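PDB 4XG1: diaminopimelate decarboxylase from Psychromonas ingrahamii, which probably catalyses the pyridoxal phosphate-dependent decarboxylation of meso-diaminopimelate to L-lysine and carbon dioxide, the closing step of lysine biosynthesis by the diaminopimelate pathway. Local coordinates for residues L409-L412 against W413-E416; A306-N309 against D310-P314; E255-T258 against A259-R263; F211-A214 against L215-L219. One frame throughout, in Å; residues are numbered along the deposited sequence.

Contact 1. Residues L409-L412 against W413-E416; sequences LKDL and WRGE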
loop_
_atom_site.group_PDB
_atom_site.type_symbol
_atom_site.label_atom_id
_atom_site.label_comp_id
_atom_site.label_asym_id
_atom_site.label_seq_id
_atom_site.Cartn_x
_atom_site.Cartn_y
_atom_site.Cartn_z
ATOM N N LEU B 409 13.669 -8.633 -9.982
ATOM C CA LEU B 409 13.904 -9.096 -8.640
ATOM C C LEU B 409 15.045 -8.356 -7.958
ATOM O O LEU B 409 14.901 -7.945 -6.821
ATOM C CB LEU B 409 14.230 -10.590 -8.607
ATOM C CG LEU B 409 13.154 -11.575 -9.002
ATOM C CD1 LEU B 409 13.758 -12.979 -9.016
ATOM C CD2 LEU B 409 11.980 -11.520 -8.054
ATOM N N LYS B 410 16.144 -8.139 -8.655
ATOM C CA LYS B 410 17.289 -7.447 -8.060
ATOM C C LYS B 410 17.009 -5.981 -7.678
ATOM O O LYS B 410 17.750 -5.391 -6.890
ATOM C CB LYS B 410 18.527 -7.565 -8.939
ATOM C CG LYS B 410 18.430 -6.823 -10.273
ATOM C CD LYS B 410 19.518 -7.110 -11.266
ATOM C CE LYS B 410 19.433 -8.543 -11.730
ATOM N NZ LYS B 410 18.774 -8.563 -13.067
ATOM N N ASP B 411 15.920 -5.406 -8.154
ATOM C CA ASP B 411 15.496 -4.096 -7.671
ATOM C C ASP B 411 14.899 -4.164 -6.278
ATOM O O ASP B 411 14.775 -3.121 -5.624
ATOM C CB ASP B 411 14.452 -3.453 -8.613
ATOM C CG ASP B 411 14.993 -3.204 -10.037
ATOM O OD1 ASP B 411 16.226 -2.923 -10.136
ATOM O OD2 ASP B 411 14.148 -3.238 -11.023
ATOM N N LEU B 412 14.451 -5.344 -5.846
ATOM C CA LEU B 412 13.712 -5.428 -4.589
ATOM C C LEU B 412 14.551 -4.973 -3.397
ATOM O O LEU B 412 14.050 -4.299 -2.532
ATOM C CB LEU B 412 13.193 -6.828 -4.345
ATOM C CG LEU B 412 12.062 -7.320 -5.269
ATOM C CD1 LEU B 412 11.880 -8.806 -5.105
ATOM C CD2 LEU B 412 10.767 -6.629 -5.005
ATOM N N TRP B 413 15.831 -5.332 -3.388
ATOM C CA TRP B 413 16.690 -5.053 -2.256
ATOM C C TRP B 413 17.719 -3.956 -2.589
ATOM O O TRP B 413 18.723 -3.831 -1.918
ATOM C CB TRP B 413 17.385 -6.322 -1.785
ATOM C CG TRP B 413 18.132 -6.988 -2.833
ATOM C CD1 TRP B 413 19.330 -6.605 -3.334
ATOM C CD2 TRP B 413 17.728 -8.160 -3.583
ATOM N NE1 TRP B 413 19.704 -7.450 -4.346
ATOM C CE2 TRP B 413 18.746 -8.420 -4.522
ATOM C CE3 TRP B 413 16.616 -8.998 -3.548
ATOM C CZ2 TRP B 413 18.699 -9.496 -5.418
ATOM C CZ3 TRP B 413 16.564 -10.064 -4.439
ATOM C CH2 TRP B 413 17.607 -10.305 -5.359
ATOM N N ARG B 414 17.480 -3.169 -3.619
ATOM C CA ARG B 414 18.288 -2.009 -3.920
ATOM C C ARG B 414 18.465 -1.103 -2.717
ATOM O O ARG B 414 17.542 -0.757 -2.046
ATOM C CB ARG B 414 17.720 -1.210 -5.074
ATOM C CG ARG B 414 18.039 -1.776 -6.442
ATOM C CD ARG B 414 18.142 -0.756 -7.562
ATOM N NE ARG B 414 17.195 0.298 -7.418
ATOM C CZ ARG B 414 17.430 1.597 -7.438
ATOM N NH1 ARG B 414 18.616 2.115 -7.580
ATOM N NH2 ARG B 414 16.412 2.372 -7.291
ATOM N N GLY B 415 19.693 -0.794 -2.420
ATOM C CA GLY B 415 20.047 0.013 -1.259
ATOM C C GLY B 415 20.059 -0.676 0.091
ATOM O O GLY B 415 20.197 0.007 1.106
ATOM N N GLU B 416 19.907 -2.003 0.107
ATOM C CA GLU B 416 20.014 -2.801 1.333
ATOM C C GLU B 416 21.443 -3.353 1.615
ATOM O O GLU B 416 22.209 -3.561 0.677
ATOM C CB GLU B 416 19.043 -3.956 1.282
ATOM C CG GLU B 416 17.619 -3.480 1.392
ATOM C CD GLU B 416 16.590 -4.585 1.563
ATOM O OE1 GLU B 416 16.941 -5.717 1.949
ATOM O OE2 GLU B 416 15.408 -4.283 1.307
#
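Trp413 folds its indole back over the main chain of Leu409 and Lys410, where two beta turns overlap: type I from Asp411 to Arg414 and type II from Trp413 to Glu416. Its CG stands between the backbone N and the carbonyl carbon (chi1 56°), and this brings one ring face onto the preceding residues. Over that face Lys410 CA makes a CH-pi contact, 4.0 Å from the centroid of the six-membered ring, and Leu409 O lies 3.6 Å from Trp413 CZ3. Lys410 CB reaches Trp413 CZ2 at 4.0 Å before the bent remainder of the lysine leads off; Leu412 CB approaches Trp413 CE3 obliquely, at 4.1 Å. The first turn is closed by a weak bond of 3.4 Å from Arg414 N to Asp411 O, the second by Glu416 N to Trp413 O, with Gly415 at the positive-phi position (phi 79°). Residues 409-416 pack against the second subunit: Arg414 NH2 forms a salt bridge with Asp411 OD1 of that subunit, and Glu416 pairs with its Arg89 and Arg404. Within the turn itself Asp411 and Arg414 run side by side with carboxylate and guanidinium planes 86° apart. Asp411 OD1 stays 4.3 Å from Arg414 NE, well out of the guanidinium plane, so none of that arginine's N-H groups points at it.

Contact 2. Residues A306-N309 against D310-P314; sequences AAMN and DLIRP. With LLP ((2S)-2-amino-6-[[3-hydroxy-2-methyl-5-(phosphonooxymethyl)pyridin-4-yl]methylideneamino]hexanoic acid), chain T.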
loop_
_atom_site.group_PDB
_atom_site.type_symbol
_atom_site.label_atom_id
_atom_site.label_comp_id
_atom_site.label_asym_id
_atom_site.label_seq_id
_atom_site.Cartn_x
_atom_site.Cartn_y
_atom_site.Cartn_z
ATOM N N ALA B 306 -2.256 -11.673 -9.805
ATOM C CA ALA B 306 -2.288 -10.329 -9.213
ATOM C C ALA B 306 -2.764 -10.429 -7.763
ATOM O O ALA B 306 -3.512 -11.344 -7.426
ATOM C CB ALA B 306 -3.194 -9.424 -9.997
ATOM N N ALA B 307 -2.369 -9.469 -6.934
ATOM C CA ALA B 307 -2.695 -9.479 -5.534
ATOM C C ALA B 307 -2.865 -8.073 -4.964
ATOM O O ALA B 307 -2.811 -7.092 -5.689
ATOM C CB ALA B 307 -1.615 -10.230 -4.776
ATOM N N MET B 308 -3.039 -7.986 -3.652
ATOM C CA MET B 308 -3.249 -6.737 -2.971
ATOM C C MET B 308 -2.069 -5.788 -3.101
ATOM O O MET B 308 -2.250 -4.574 -2.996
ATOM C CB MET B 308 -3.610 -6.966 -1.491
ATOM C CG MET B 308 -2.444 -7.469 -0.678
ATOM S SD MET B 308 -2.882 -7.915 1.013
ATOM C CE MET B 308 -2.803 -6.287 1.703
ATOM N N ASN B 309 -0.875 -6.303 -3.338
ATOM C CA ASN B 309 0.254 -5.404 -3.620
ATOM C C ASN B 309 0.175 -4.762 -4.998
ATOM O O ASN B 309 0.795 -3.726 -5.230
ATOM C CB ASN B 309 1.593 -6.093 -3.515
ATOM C CG ASN B 309 1.846 -6.982 -4.701
ATOM O OD1 ASN B 309 1.094 -7.957 -4.919
ATOM N ND2 ASN B 309 2.846 -6.646 -5.505
ATOM N N ASP B 310 -0.573 -5.367 -5.911
ATOM C CA ASP B 310 -0.805 -4.759 -7.230
ATOM C C ASP B 310 -2.008 -3.816 -7.173
ATOM O O ASP B 310 -1.980 -2.727 -7.756
ATOM C CB ASP B 310 -1.054 -5.857 -8.207
ATOM C CG ASP B 310 0.091 -6.813 -8.309
ATOM O OD1 ASP B 310 1.179 -6.396 -8.786
ATOM O OD2 ASP B 310 -0.127 -8.012 -8.046
ATOM N N LEU B 311 -3.048 -4.242 -6.432
ATOM C CA LEU B 311 -4.285 -3.487 -6.314
ATOM C C LEU B 311 -4.847 -3.653 -4.956
ATOM O O LEU B 311 -5.363 -4.732 -4.590
ATOM C CB LEU B 311 -5.323 -3.978 -7.331
ATOM C CG LEU B 311 -6.706 -3.325 -7.279
ATOM C CD1 LEU B 311 -6.661 -1.898 -7.773
ATOM C CD2 LEU B 311 -7.677 -4.089 -8.142
ATOM N N ILE B 312 -4.808 -2.581 -4.174
ATOM C CA ILE B 312 -5.183 -2.703 -2.758
ATOM C C ILE B 312 -6.634 -2.326 -2.447
ATOM O O ILE B 312 -7.109 -2.512 -1.329
ATOM C CB ILE B 312 -4.209 -1.920 -1.876
ATOM C CG1 ILE B 312 -4.234 -2.476 -0.438
ATOM C CG2 ILE B 312 -4.567 -0.452 -1.868
ATOM C CD1 ILE B 312 -3.089 -2.038 0.425
ATOM N N ARG B 313 -7.335 -1.791 -3.428
ATOM C CA ARG B 313 -8.627 -1.138 -3.156
ATOM C C ARG B 313 -9.628 -2.116 -2.545
ATOM O O ARG B 313 -10.290 -1.788 -1.565
ATOM C CB ARG B 313 -9.204 -0.445 -4.388
ATOM C CG ARG B 313 -8.217 0.446 -5.126
ATOM C CD ARG B 313 -8.868 1.528 -5.993
ATOM N NE ARG B 313 -9.814 2.321 -5.197
ATOM C CZ ARG B 313 -11.143 2.203 -5.200
ATOM N NH1 ARG B 313 -11.750 1.313 -5.975
ATOM N NH2 ARG B 313 -11.868 3.002 -4.428
ATOM N N PRO B 314 -9.725 -3.330 -3.084
ATOM C CA PRO B 314 -10.638 -4.270 -2.472
ATOM C C PRO B 314 -10.289 -4.605 -1.033
ATOM O O PRO B 314 -11.162 -4.582 -0.159
ATOM C CB PRO B 314 -10.516 -5.514 -3.376
ATOM C CG PRO B 314 -10.093 -4.967 -4.703
ATOM C CD PRO B 314 -9.133 -3.872 -4.320
HETATM N N1 LLP T . -7.711 17.094 -4.378
HETATM C C2 LLP T . -7.378 16.773 -3.122
HETATM C "C2'" LLP T . -6.909 17.857 -2.186
HETATM C C3 LLP T . -7.465 15.355 -2.723
HETATM O O3 LLP T . -7.168 14.984 -1.456
HETATM C C4 LLP T . -7.932 14.361 -3.695
HETATM C "C4'" LLP T . -8.087 12.907 -3.375
HETATM C C5 LLP T . -8.272 14.841 -5.049
HETATM C C6 LLP T . -8.120 16.195 -5.314
HETATM C "C5'" LLP T . -8.740 13.923 -6.145
HETATM O OP4 LLP T . -9.905 13.266 -5.835
HETATM P P LLP T . -10.668 12.290 -6.852
HETATM O OP1 LLP T . -9.566 11.387 -7.387
HETATM O OP2 LLP T . -11.836 11.639 -6.075
HETATM O OP3 LLP T . -11.412 13.166 -7.878
HETATM N N LLP T . -7.169 5.896 -2.283
HETATM C CA LLP T . -8.646 6.239 -2.379
HETATM C CB LLP T . -8.854 7.599 -3.036
HETATM C CG LLP T . -9.030 8.779 -2.098
HETATM C CD LLP T . -8.156 9.954 -2.477
HETATM C CE LLP T . -8.530 11.189 -1.637
HETATM N NZ LLP T . -7.925 12.488 -1.997
HETATM C C LLP T . -9.321 5.220 -3.265
HETATM O O LLP T . -8.685 4.363 -3.853
HETATM O OXT LLP T . -10.527 5.212 -3.450
HETATM O O HOH W 1 3.246 -8.037 -8.258
#
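Asp310 reaches back to Ala307 with both its backbone and its side chain, and this is the tight part of the contact. Asp310 OD2 takes the N-H of Ala307 at 2.9 Å through its anti lone pair; the carboxylate is brought there by a CG that lies anti to the carbonyl carbon (chi1 -60°). In return Ala307 O receives two N-H groups: Asp310 N at 2.8 Å, from 53° above the carbonyl plane, and Leu311 N at 3.0 Å, within that plane. The first closes a beta turn, 307-310, the second an alpha turn, 307-311, on the same carbonyl, in the loop between strand 300-304 of the beta domain and helix 313-317. Arg387 pins this loop from outside, with a salt bridge to Asp310 OD2 and a hydrogen bond to Asn309 OD1. The amide and the carboxylate of Asn309 and Asp310 lie side by side and share a water, which accepts from Asn309 ND2 at 3.1 Å and donates to Asp310 OD1 at 2.7 Å. Packing is looser between Met308 CE and Ile312 CD1, 4.4 Å apart; both side chains also meet the second subunit, on its Leu316 and Ile312 respectively. Beyond the turn Arg313 takes no part in it and serves the ligand instead. The carboxylate of the pyridoxal phosphate-lysine adduct is held at the guanidinium edge by two bonds, Arg313 NE to LLP O at 2.7 Å (N-H...O angle 169°) and Arg313 NH2 to LLP OXT at 2.8 Å.

Contact 3. Residues E255-T258 against A259-R263; sequences EYMT and AIINR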
loop_
_atom_site.group_PDB
_atom_site.type_symbol
_atom_site.label_atom_id
_atom_site.label_comp_id
_atom_site.label_asym_id
_atom_site.label_seq_id
_atom_site.Cartn_x
_atom_site.Cartn_y
_atom_site.Cartn_z
ATOM N N GLU B 255 -22.120 17.286 -16.933
ATOM C CA GLU B 255 -23.256 17.683 -16.056
ATOM C C GLU B 255 -22.827 18.361 -14.756
ATOM O O GLU B 255 -23.406 19.379 -14.325
ATOM C CB GLU B 255 -24.057 16.454 -15.686
ATOM C CG GLU B 255 -24.510 15.642 -16.887
ATOM C CD GLU B 255 -24.818 14.184 -16.587
ATOM O OE1 GLU B 255 -24.752 13.776 -15.407
ATOM O OE2 GLU B 255 -25.131 13.432 -17.543
ATOM N N TYR B 256 -21.812 17.780 -14.127
ATOM C CA TYR B 256 -21.230 18.334 -12.921
ATOM C C TYR B 256 -20.725 19.720 -13.153
ATOM O O TYR B 256 -20.940 20.621 -12.315
ATOM C CB TYR B 256 -20.084 17.409 -12.451
ATOM C CG TYR B 256 -18.922 18.017 -11.668
ATOM C CD1 TYR B 256 -18.987 18.165 -10.303
ATOM C CD2 TYR B 256 -17.740 18.377 -12.288
ATOM C CE1 TYR B 256 -17.893 18.663 -9.562
ATOM C CE2 TYR B 256 -16.663 18.892 -11.551
ATOM C CZ TYR B 256 -16.740 19.011 -10.187
ATOM O OH TYR B 256 -15.674 19.502 -9.438
ATOM N N MET B 257 -20.018 19.909 -14.262
ATOM C CA MET B 257 -19.444 21.219 -14.569
ATOM C C MET B 257 -20.522 22.296 -14.885
ATOM O O MET B 257 -20.509 23.384 -14.313
ATOM C CB MET B 257 -18.523 21.101 -15.751
ATOM C CG MET B 257 -17.704 22.318 -15.994
ATOM S SD MET B 257 -16.447 22.686 -14.792
ATOM C CE MET B 257 -15.502 21.145 -14.943
ATOM N N THR B 258 -21.466 21.959 -15.744
ATOM C CA THR B 258 -22.547 22.871 -16.125
ATOM C C THR B 258 -23.294 23.394 -14.906
ATOM O O THR B 258 -23.481 24.615 -14.767
ATOM C CB THR B 258 -23.591 22.179 -17.042
ATOM O OG1 THR B 258 -22.928 21.410 -18.057
ATOM C CG2 THR B 258 -24.415 23.194 -17.709
ATOM N N ALA B 259 -23.673 22.492 -13.999
ATOM C CA ALA B 259 -24.279 22.950 -12.745
ATOM C C ALA B 259 -23.381 23.981 -12.034
ATOM O O ALA B 259 -23.851 25.041 -11.549
ATOM C CB ALA B 259 -24.565 21.774 -11.843
ATOM N N ILE B 260 -22.092 23.706 -11.989
ATOM C CA ILE B 260 -21.189 24.606 -11.288
ATOM C C ILE B 260 -21.084 25.938 -12.011
ATOM O O ILE B 260 -20.941 27.010 -11.365
ATOM C CB ILE B 260 -19.802 23.947 -11.078
ATOM C CG1 ILE B 260 -19.882 22.921 -9.956
ATOM C CG2 ILE B 260 -18.736 24.976 -10.702
ATOM C CD1 ILE B 260 -18.716 21.959 -9.899
ATOM N N ILE B 261 -21.113 25.869 -13.337
ATOM C CA ILE B 261 -20.945 27.061 -14.167
ATOM C C ILE B 261 -22.208 27.910 -14.112
ATOM O O ILE B 261 -22.119 29.111 -13.815
ATOM C CB ILE B 261 -20.670 26.672 -15.623
ATOM C CG1 ILE B 261 -19.418 25.817 -15.625
ATOM C CG2 ILE B 261 -20.617 27.910 -16.532
ATOM C CD1 ILE B 261 -18.183 26.527 -16.099
ATOM N N ASN B 262 -23.358 27.264 -14.328
ATOM C CA ASN B 262 -24.663 27.906 -14.149
ATOM C C ASN B 262 -24.642 28.670 -12.818
ATOM O O ASN B 262 -24.876 29.901 -12.797
ATOM C CB ASN B 262 -25.833 26.912 -14.198
ATOM C CG ASN B 262 -25.993 26.234 -15.563
ATOM O OD1 ASN B 262 -25.454 26.698 -16.560
ATOM N ND2 ASN B 262 -26.748 25.134 -15.606
ATOM N N ARG B 263 -24.268 27.998 -11.723
ATOM C CA ARG B 263 -24.170 28.716 -10.392
ATOM C C ARG B 263 -23.235 29.921 -10.356
ATOM O O ARG B 263 -23.294 30.753 -9.433
ATOM C CB ARG B 263 -23.773 27.784 -9.218
ATOM C CG ARG B 263 -24.894 27.287 -8.331
ATOM C CD ARG B 263 -25.822 28.369 -7.772
ATOM N NE ARG B 263 -25.219 29.224 -6.750
ATOM C CZ ARG B 263 -25.106 30.560 -6.750
ATOM N NH1 ARG B 263 -25.558 31.314 -7.747
ATOM N NH2 ARG B 263 -24.524 31.170 -5.707
#
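Tyr256 and Ile260, one helical turn apart on helix 253-262, carry the main apolar contact. The methyl Ile260 CD1 sits over one face of the phenol ring, 3.7 Å from its centroid and 23° off the normal, a CH-pi arrangement; displaced toward the rim, it comes within 3.4 Å of Tyr256 CE1. The phenol is swung beside its own carbonyl carbon (chi1 152°), which leads the ring along the helix toward that methyl. A looser apolar pair follows one residue on, Met257 CG against Ile261 CG1 at 3.9 Å. Backbone bonds form a second group. Glu255 O accepts from Ala259 N at 3.1 Å, Met257 O from Ile261 N at 2.7 Å and Thr258 O from Asn262 N at 2.7 Å, whereas the bond from Ile260 N to Tyr256 O is weak, at 3.3 Å. Polar residues make up the third. Thr258 and Asn262 point the same way on the exposed flank; the threonine methyl CG2 lies beside the amide, 3.7 Å from Asn262 ND2, and the hydroxyl OG1 is bonded to Ala254 O. On the buried flank Tyr256, Met257 and Ile260 pack on Phe273, and Tyr256 also meets Phe211 of helix 209-227 edge to face. The division of chemistry is that of an amphipathic helix in a beta-alpha-beta unit of the TIM barrel: apolar side chains seat it on strand 270-273, and Met257 also against helix 35-49, while the other flank carries the exposed Thr258 and Asn262.

Contact 4. Residues F211-A214 against L215-L219; sequences FIEA and LDKLL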
loop_
_atom_site.group_PDB
_atom_site.type_symbol
_atom_site.label_atom_id
_atom_site.label_comp_id
_atom_site.label_asym_id
_atom_site.label_seq_id
_atom_site.Cartn_x
_atom_site.Cartn_y
_atom_site.Cartn_z
ATOM N N PHE B 211 -21.549 19.431 -3.983
ATOM C CA PHE B 211 -20.562 20.296 -4.636
ATOM C C PHE B 211 -21.116 21.722 -4.704
ATOM O O PHE B 211 -20.476 22.692 -4.311
ATOM C CB PHE B 211 -20.259 19.755 -6.034
ATOM C CG PHE B 211 -19.567 18.423 -6.027
ATOM C CD1 PHE B 211 -18.223 18.333 -5.636
ATOM C CD2 PHE B 211 -20.232 17.262 -6.388
ATOM C CE1 PHE B 211 -17.560 17.101 -5.611
ATOM C CE2 PHE B 211 -19.574 16.034 -6.370
ATOM C CZ PHE B 211 -18.244 15.946 -5.965
ATOM N N ILE B 212 -22.371 21.815 -5.101
ATOM C CA ILE B 212 -23.047 23.101 -5.179
ATOM C C ILE B 212 -23.141 23.717 -3.816
ATOM O O ILE B 212 -22.803 24.877 -3.586
ATOM C CB ILE B 212 -24.463 22.935 -5.731
ATOM C CG1 ILE B 212 -24.450 22.326 -7.132
ATOM C CG2 ILE B 212 -25.136 24.286 -5.794
ATOM C CD1 ILE B 212 -23.629 23.083 -8.157
ATOM N N GLU B 213 -23.634 22.929 -2.883
ATOM C CA GLU B 213 -23.701 23.413 -1.513
ATOM C C GLU B 213 -22.388 24.013 -1.068
ATOM O O GLU B 213 -22.360 25.073 -0.467
ATOM C CB GLU B 213 -24.157 22.320 -0.568
ATOM C CG GLU B 213 -24.543 22.930 0.775
ATOM C CD GLU B 213 -25.439 22.071 1.654
ATOM O OE1 GLU B 213 -25.918 20.973 1.239
ATOM O OE2 GLU B 213 -25.690 22.520 2.784
ATOM N N ALA B 214 -21.296 23.342 -1.381
ATOM C CA ALA B 214 -19.963 23.813 -1.027
ATOM C C ALA B 214 -19.589 25.109 -1.744
ATOM O O ALA B 214 -19.049 26.050 -1.139
ATOM C CB ALA B 214 -18.935 22.736 -1.357
ATOM N N LEU B 215 -19.869 25.142 -3.040
ATOM C CA LEU B 215 -19.656 26.352 -3.799
ATOM C C LEU B 215 -20.357 27.585 -3.186
ATOM O O LEU B 215 -19.699 28.596 -2.817
ATOM C CB LEU B 215 -20.123 26.136 -5.234
ATOM C CG LEU B 215 -20.118 27.337 -6.164
ATOM C CD1 LEU B 215 -18.771 28.020 -6.092
ATOM C CD2 LEU B 215 -20.425 26.877 -7.550
ATOM N N ASP B 216 -21.679 27.482 -3.033
ATOM C CA ASP B 216 -22.473 28.544 -2.387
ATOM C C ASP B 216 -21.764 29.124 -1.179
ATOM O O ASP B 216 -21.571 30.327 -1.093
ATOM C CB ASP B 216 -23.855 28.013 -1.997
ATOM C CG ASP B 216 -24.756 27.738 -3.222
ATOM O OD1 ASP B 216 -24.374 28.145 -4.350
ATOM O OD2 ASP B 216 -25.832 27.104 -3.071
ATOM N N LYS B 217 -21.360 28.288 -0.240
ATOM C CA LYS B 217 -20.814 28.800 1.026
ATOM C C LYS B 217 -19.476 29.396 0.867
ATOM O O LYS B 217 -19.060 30.222 1.681
ATOM C CB LYS B 217 -20.718 27.698 2.049
ATOM C CG LYS B 217 -22.002 26.880 1.979
ATOM C CD LYS B 217 -22.814 27.097 3.214
ATOM C CE LYS B 217 -23.824 25.990 3.264
ATOM N NZ LYS B 217 -24.602 26.059 4.513
ATOM N N LEU B 218 -18.762 28.960 -0.154
ATOM C CA LEU B 218 -17.462 29.550 -0.440
ATOM C C LEU B 218 -17.588 30.914 -1.165
ATOM O O LEU B 218 -16.782 31.816 -0.908
ATOM C CB LEU B 218 -16.580 28.581 -1.254
ATOM C CG LEU B 218 -16.212 27.266 -0.564
ATOM C CD1 LEU B 218 -15.525 26.323 -1.541
ATOM C CD2 LEU B 218 -15.351 27.444 0.669
ATOM N N LEU B 219 -18.607 31.063 -2.007
ATOM C CA LEU B 219 -18.896 32.362 -2.636
ATOM C C LEU B 219 -19.277 33.397 -1.597
ATOM O O LEU B 219 -18.700 34.478 -1.546
ATOM C CB LEU B 219 -19.997 32.247 -3.664
ATOM C CG LEU B 219 -19.631 31.373 -4.864
ATOM C CD1 LEU B 219 -20.792 31.215 -5.823
ATOM C CD2 LEU B 219 -18.424 31.941 -5.590
#
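Ala214, Leu215 and Glu213 hold most of this helical turn, each passing a backbone bond four residues along helix 209-227. The carbonyl oxygen of Ala214 takes Leu218 N at 3.1 Å, and the CG of Leu218 lies against the same Ala214 O, also at 3.1 Å. Leu215 gives its N-H to Phe211 O at 2.8 Å, and its CB rests on Ile212 O at 3.4 Å; from there the side chain runs to Leu235 of strand 234-236 and to Ile260 of helix 253-262. Glu213 lies alongside Lys217, both pointing the same way. With CG beside its own carbonyl carbon (chi1 -166°), the extended glutamate brings its CG to 4.0 Å from Lys217 CE. Opposite charges come near without a salt bridge, Glu213 OE2 to Lys217 NZ 4.1 Å; the carboxylate oxygen instead takes the backbone N-H of Asp156, and the ammonium group is bonded to Asn154 OD1. The backbone bond from Lys217 N to Glu213 O is weak, at 3.4 Å. Inward apolar leucines and a charged flank tied to Asn154 and Asp156 suit the helix of the beta-alpha-beta unit 192-198, 209-227, 234-236 in the pyridoxal-binding TIM barrel.

From the N terminus the order is contact 4, contact 3, contact 2, contact 1. Each joins two adjoining segments, so none closes a long loop, and they follow in series without nesting or crossing. Contacts 4 and 3 lie on neighbouring barrel helices and touch: Arg263 NE forms a salt bridge with Asp216 OD1, and Arg263 CB packs on Leu215 CD2. Contact 2 is the turn between strand 300-304 and helix 313-317, on the opposite side of the chain's centre, and contact 1 lies near the C terminus. The last two share that side, about 8 Å apart at their nearest atoms, and both meet the second subunit.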